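Local structure of Alpha/beta hydrolase fold protein (Sphaerobacter thermophilus, 3R0V) at residues A[5-17]-A[73-85]. The protein is probably a hydrolase of the alpha/beta-hydrolase fold, with a substrate that is not established. Sequence-based numbering, arbitrary orientation. Where two conformers were deposited one is given.
Sequences QTVPSSDGTPIAF and REIEDLAAIIDAA. With BME (beta-mercaptoethanol), chain D.
Ser9 OG donates a short hydrogen bond to Asp77 OD1 (2.6 Å), meeting the carboxylate on its anti side, and this bond pins the hairpin turn to helix 71-84. The hydroxyl reaches the helix because it stands trans to the Ser9 nitrogen (chi1 -167°). Ile15 CD1 stands over a face of the Asp77 carboxylate, 3.4 Å from CG. Farther along, Ile81 CD1 packs against Val7 CG2 (3.9 Å), Ile15 CG2 and Phe17 CB, while Ala84 CB sits over one face of the Phe17 ring in a CH-pi contact, 4.3 Å from its centroid. Ala80 CB touches Pro8 O.

Waters add to the direct contacts at the type I turn Ser9-Gly12. One water donates to both Ser9 OG and Glu76 OE1 and accepts from Asp11 N; a second links Ser10 N to Glu76 O. Glu76 is itself held by Arg73, which grips it side-on, NE to OE1 and NH1 to OE2, with both oxygens close to the guanidinium plane.

Asp11 OD2 rests 3.3 Å from Arg73 CD. The other oxygen, Asp11 OD1, closes an Asx turn by accepting from Thr13 N, and Thr13 OG1 donates to this same OD1 from the same face. Arg58 forms salt bridges with both Asp11 OD2 and Asp77 OD2, tying the carboxylates of turn and helix together. With an alanine at Asp11, Thr13 N and OG1 would probably lose a shared acceptor, and Arg58 its salt bridge to the turn.

The two-stranded hairpin thus covers a helix whose Leu78 and Ile81 also touch strand 25-29 of the central sheet. Its join is apolar under the strands and polar at the turn, where Arg58 probably offsets the charges of Asp11 and Asp77.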
loop_
_atom_site.group_PDB
_atom_site.type_symbol
_atom_site.label_atom_id
_atom_site.label_comp_id
_atom_site.label_asym_id
_atom_site.label_seq_id
_atom_site.Cartn_x
_atom_site.Cartn_y
_atom_site.Cartn_z
ATOM N N GLN A 5 -19.418 -7.299 -0.541
ATOM C CA GLN A 5 -19.424 -8.755 -0.582
ATOM C C GLN A 5 -18.080 -9.272 -0.085
ATOM O O GLN A 5 -17.221 -8.483 0.310
ATOM C CB GLN A 5 -19.659 -9.245 -2.012
ATOM C CG GLN A 5 -20.634 -8.415 -2.822
ATOM C CD GLN A 5 -19.955 -7.277 -3.557
ATOM O OE1 GLN A 5 -19.356 -6.394 -2.942
ATOM N NE2 GLN A 5 -20.037 -7.298 -4.885
ATOM N N THR A 6 -17.914 -10.590 -0.091
ATOM C CA THR A 6 -16.631 -11.215 0.211
ATOM C C THR A 6 -16.320 -12.324 -0.787
ATOM O O THR A 6 -17.222 -12.913 -1.399
ATOM C CB THR A 6 -16.558 -11.803 1.657
ATOM O OG1 THR A 6 -17.376 -12.977 1.748
ATOM C CG2 THR A 6 -17.017 -10.785 2.690
ATOM N N VAL A 7 -15.034 -12.596 -0.952
ATOM C CA VAL A 7 -14.583 -13.771 -1.679
ATOM C C VAL A 7 -13.558 -14.458 -0.807
ATOM O O VAL A 7 -12.818 -13.798 -0.057
ATOM C CB VAL A 7 -13.936 -13.428 -3.037
ATOM C CG1 VAL A 7 -15.014 -13.081 -4.076
ATOM C CG2 VAL A 7 -12.919 -12.298 -2.890
ATOM N N PRO A 8 -13.507 -15.785 -0.881
ATOM C CA PRO A 8 -12.545 -16.529 -0.066
ATOM C C PRO A 8 -11.160 -16.532 -0.680
ATOM O O PRO A 8 -10.987 -16.744 -1.880
ATOM C CB PRO A 8 -13.107 -17.949 -0.082
ATOM C CG PRO A 8 -13.830 -18.038 -1.387
ATOM C CD PRO A 8 -14.394 -16.672 -1.656
ATOM N N SER A 9 -10.163 -16.295 0.160
ATOM C CA SER A 9 -8.782 -16.454 -0.240
ATOM C C SER A 9 -8.465 -17.956 -0.278
ATOM O O SER A 9 -9.263 -18.772 0.177
ATOM C CB SER A 9 -7.878 -15.738 0.775
ATOM O OG SER A 9 -6.558 -15.614 0.281
ATOM N N SER A 10 -7.302 -18.311 -0.813
ATOM C CA SER A 10 -6.886 -19.710 -0.901
ATOM C C SER A 10 -7.005 -20.431 0.444
ATOM O O SER A 10 -7.423 -21.597 0.496
ATOM C CB SER A 10 -5.448 -19.805 -1.427
ATOM O OG SER A 10 -5.074 -21.155 -1.662
ATOM N N ASP A 11 -6.642 -19.746 1.529
ATOM C CA ASP A 11 -6.690 -20.362 2.858
ATOM C C ASP A 11 -8.062 -20.303 3.517
ATOM O O ASP A 11 -8.212 -20.679 4.679
ATOM C CB ASP A 11 -5.611 -19.774 3.781
ATOM C CG ASP A 11 -5.923 -18.352 4.258
ATOM O OD1 ASP A 11 -6.960 -17.761 3.868
ATOM O OD2 ASP A 11 -5.094 -17.814 5.019
ATOM N N GLY A 12 -9.063 -19.855 2.772
ATOM C CA GLY A 12 -10.411 -19.804 3.302
ATOM C C GLY A 12 -10.836 -18.470 3.902
ATOM O O GLY A 12 -12.024 -18.283 4.172
ATOM N N THR A 13 -9.899 -17.542 4.096
ATOM C CA THR A 13 -10.220 -16.252 4.703
ATOM C C THR A 13 -11.181 -15.442 3.838
ATOM O O THR A 13 -10.916 -15.220 2.660
ATOM C CB THR A 13 -8.961 -15.407 4.885
ATOM O OG1 THR A 13 -7.996 -16.167 5.614
ATOM C CG2 THR A 13 -9.267 -14.132 5.665
ATOM N N PRO A 14 -12.296 -14.980 4.419
ATOM C CA PRO A 14 -13.177 -14.102 3.640
ATOM C C PRO A 14 -12.561 -12.709 3.505
ATOM O O PRO A 14 -12.202 -12.082 4.516
ATOM C CB PRO A 14 -14.448 -14.038 4.486
ATOM C CG PRO A 14 -13.989 -14.328 5.884
ATOM C CD PRO A 14 -12.849 -15.303 5.747
ATOM N N ILE A 15 -12.435 -12.244 2.264
ATOM C CA ILE A 15 -11.889 -10.924 1.963
ATOM C C ILE A 15 -13.012 -10.034 1.452
ATOM O O ILE A 15 -13.624 -10.321 0.418
ATOM C CB ILE A 15 -10.760 -11.001 0.911
ATOM C CG1 ILE A 15 -9.677 -11.982 1.379
ATOM C CG2 ILE A 15 -10.161 -9.602 0.636
ATOM C CD1 ILE A 15 -8.915 -11.560 2.641
ATOM N N ALA A 16 -13.291 -8.963 2.195
ATOM C CA ALA A 16 -14.396 -8.057 1.884
ATOM C C ALA A 16 -13.981 -7.014 0.851
ATOM O O ALA A 16 -12.866 -6.494 0.884
ATOM C CB ALA A 16 -14.900 -7.374 3.169
ATOM N N PHE A 17 -14.893 -6.694 -0.061
ATOM C CA PHE A 17 -14.582 -5.746 -1.125
ATOM C C PHE A 17 -15.847 -5.086 -1.632
ATOM O O PHE A 17 -16.960 -5.528 -1.336
ATOM C CB PHE A 17 -13.877 -6.439 -2.300
ATOM C CG PHE A 17 -14.780 -7.345 -3.095
ATOM C CD1 PHE A 17 -15.363 -6.911 -4.281
ATOM C CD2 PHE A 17 -15.056 -8.620 -2.655
ATOM C CE1 PHE A 17 -16.211 -7.738 -5.002
ATOM C CE2 PHE A 17 -15.902 -9.450 -3.372
ATOM C CZ PHE A 17 -16.474 -9.006 -4.552
ATOM N N ARG A 73 0.025 -15.182 2.028
ATOM C CA ARG A 73 -1.423 -15.138 2.215
ATOM C C ARG A 73 -2.001 -13.838 1.656
ATOM O O ARG A 73 -3.090 -13.860 1.086
ATOM C CB ARG A 73 -1.836 -15.302 3.684
ATOM C CG ARG A 73 -1.352 -16.581 4.351
ATOM C CD ARG A 73 -2.032 -17.834 3.773
ATOM N NE ARG A 73 -1.306 -18.359 2.623
ATOM C CZ ARG A 73 -0.166 -19.038 2.709
ATOM N NH1 ARG A 73 0.418 -19.489 1.605
ATOM N NH2 ARG A 73 0.394 -19.269 3.895
ATOM N N GLU A 74 -1.303 -12.713 1.830
ATOM C CA GLU A 74 -1.817 -11.454 1.282
ATOM C C GLU A 74 -1.699 -11.369 -0.243
ATOM O O GLU A 74 -2.524 -10.721 -0.895
ATOM C CB GLU A 74 -1.172 -10.240 1.954
ATOM C CG GLU A 74 -1.469 -10.192 3.449
ATOM C CD GLU A 74 -1.492 -8.773 3.991
ATOM O OE1 GLU A 74 -0.451 -8.292 4.486
ATOM O OE2 GLU A 74 -2.548 -8.122 3.904
ATOM N N ILE A 75 -0.695 -12.025 -0.812
ATOM C CA ILE A 75 -0.631 -12.156 -2.268
ATOM C C ILE A 75 -1.839 -12.976 -2.740
ATOM O O ILE A 75 -2.492 -12.615 -3.725
ATOM C CB ILE A 75 0.691 -12.795 -2.704
ATOM C CG1 ILE A 75 1.849 -11.856 -2.354
ATOM C CG2 ILE A 75 0.686 -13.109 -4.207
ATOM C CD1 ILE A 75 3.232 -12.476 -2.593
ATOM N N GLU A 76 -2.168 -14.051 -2.023
ATOM C CA GLU A 76 -3.334 -14.857 -2.357
ATOM C C GLU A 76 -4.629 -14.057 -2.189
ATOM O O GLU A 76 -5.576 -14.225 -2.971
ATOM C CB GLU A 76 -3.348 -16.131 -1.511
ATOM C CG GLU A 76 -2.208 -17.081 -1.876
ATOM C CD GLU A 76 -1.926 -18.144 -0.817
ATOM O OE1 GLU A 76 -2.672 -18.248 0.180
ATOM O OE2 GLU A 76 -0.943 -18.889 -0.996
ATOM N N ASP A 77 -4.678 -13.180 -1.186
ATOM C CA ASP A 77 -5.853 -12.320 -1.027
ATOM C C ASP A 77 -6.025 -11.439 -2.267
ATOM O O ASP A 77 -7.124 -11.310 -2.811
ATOM C CB ASP A 77 -5.757 -11.424 0.218
ATOM C CG ASP A 77 -5.715 -12.205 1.529
ATOM O OD1 ASP A 77 -6.188 -13.355 1.584
ATOM O OD2 ASP A 77 -5.215 -11.639 2.524
ATOM N N LEU A 78 -4.937 -10.809 -2.690
ATOM C CA LEU A 78 -4.983 -9.955 -3.867
ATOM C C LEU A 78 -5.361 -10.778 -5.101
ATOM O O LEU A 78 -6.150 -10.327 -5.937
ATOM C CB LEU A 78 -3.648 -9.237 -4.044
ATOM C CG LEU A 78 -3.526 -8.342 -5.281
ATOM C CD1 LEU A 78 -4.677 -7.338 -5.352
ATOM C CD2 LEU A 78 -2.170 -7.621 -5.270
ATOM N N ALA A 79 -4.845 -12.000 -5.213
ATOM C CA ALA A 79 -5.244 -12.872 -6.324
ATOM C C ALA A 79 -6.760 -13.122 -6.345
ATOM O O ALA A 79 -7.390 -13.099 -7.410
ATOM C CB ALA A 79 -4.480 -14.184 -6.263
ATOM N N ALA A 80 -7.353 -13.333 -5.172
ATOM C CA ALA A 80 -8.793 -13.549 -5.082
ATOM C C ALA A 80 -9.564 -12.309 -5.501
ATOM O O ALA A 80 -10.608 -12.403 -6.146
ATOM C CB ALA A 80 -9.178 -13.970 -3.657
ATOM N N ILE A 81 -9.057 -11.143 -5.134
ATOM C CA ILE A 81 -9.702 -9.888 -5.505
ATOM C C ILE A 81 -9.574 -9.605 -7.013
ATOM O O ILE A 81 -10.516 -9.115 -7.641
ATOM C CB ILE A 81 -9.140 -8.718 -4.650
ATOM C CG1 ILE A 81 -9.551 -8.927 -3.181
ATOM C CG2 ILE A 81 -9.611 -7.371 -5.186
ATOM C CD1 ILE A 81 -11.041 -8.928 -2.947
ATOM N N ILE A 82 -8.407 -9.887 -7.590
ATOM C CA ILE A 82 -8.255 -9.759 -9.035
ATOM C C ILE A 82 -9.232 -10.717 -9.742
ATOM O O ILE A 82 -9.796 -10.366 -10.776
ATOM C CB ILE A 82 -6.791 -9.962 -9.478
ATOM C CG1 ILE A 82 -5.931 -8.811 -8.954
ATOM C CG2 ILE A 82 -6.681 -10.009 -11.023
ATOM C CD1 ILE A 82 -4.460 -9.068 -9.072
ATOM N N ASP A 83 -9.448 -11.907 -9.185
ATOM C CA ASP A 83 -10.481 -12.803 -9.719
ATOM C C ASP A 83 -11.870 -12.180 -9.626
ATOM O O ASP A 83 -12.645 -12.250 -10.588
ATOM C CB ASP A 83 -10.432 -14.180 -9.058
ATOM C CG ASP A 83 -9.424 -15.100 -9.710
ATOM O OD1 ASP A 83 -9.199 -14.969 -10.939
ATOM O OD2 ASP A 83 -8.848 -15.947 -8.998
ATOM N N ALA A 84 -12.185 -11.564 -8.486
ATOM C CA ALA A 84 -13.452 -10.859 -8.339
ATOM C C ALA A 84 -13.593 -9.753 -9.387
ATOM O O ALA A 84 -14.699 -9.454 -9.839
ATOM C CB ALA A 84 -13.581 -10.281 -6.927
ATOM N N ALA A 85 -12.469 -9.150 -9.764
ATOM C CA ALA A 85 -12.451 -8.101 -10.780
ATOM C C ALA A 85 -12.594 -8.638 -12.203
ATOM O O ALA A 85 -12.719 -7.851 -13.158
ATOM C CB ALA A 85 -11.170 -7.293 -10.663
HETATM C C1 BME D . -18.734 -5.970 2.818
HETATM C C2 BME D . -18.805 -7.476 3.063
HETATM O O1 BME D . -18.018 -5.715 1.628
HETATM S S2 BME D . -19.454 -7.864 4.707
HETATM O O HOH W 1 -4.903 -17.426 1.484
HETATM O O HOH W 2 -6.425 -16.819 -3.260
HETATM O O HOH W 3 -3.207 -20.863 0.758
#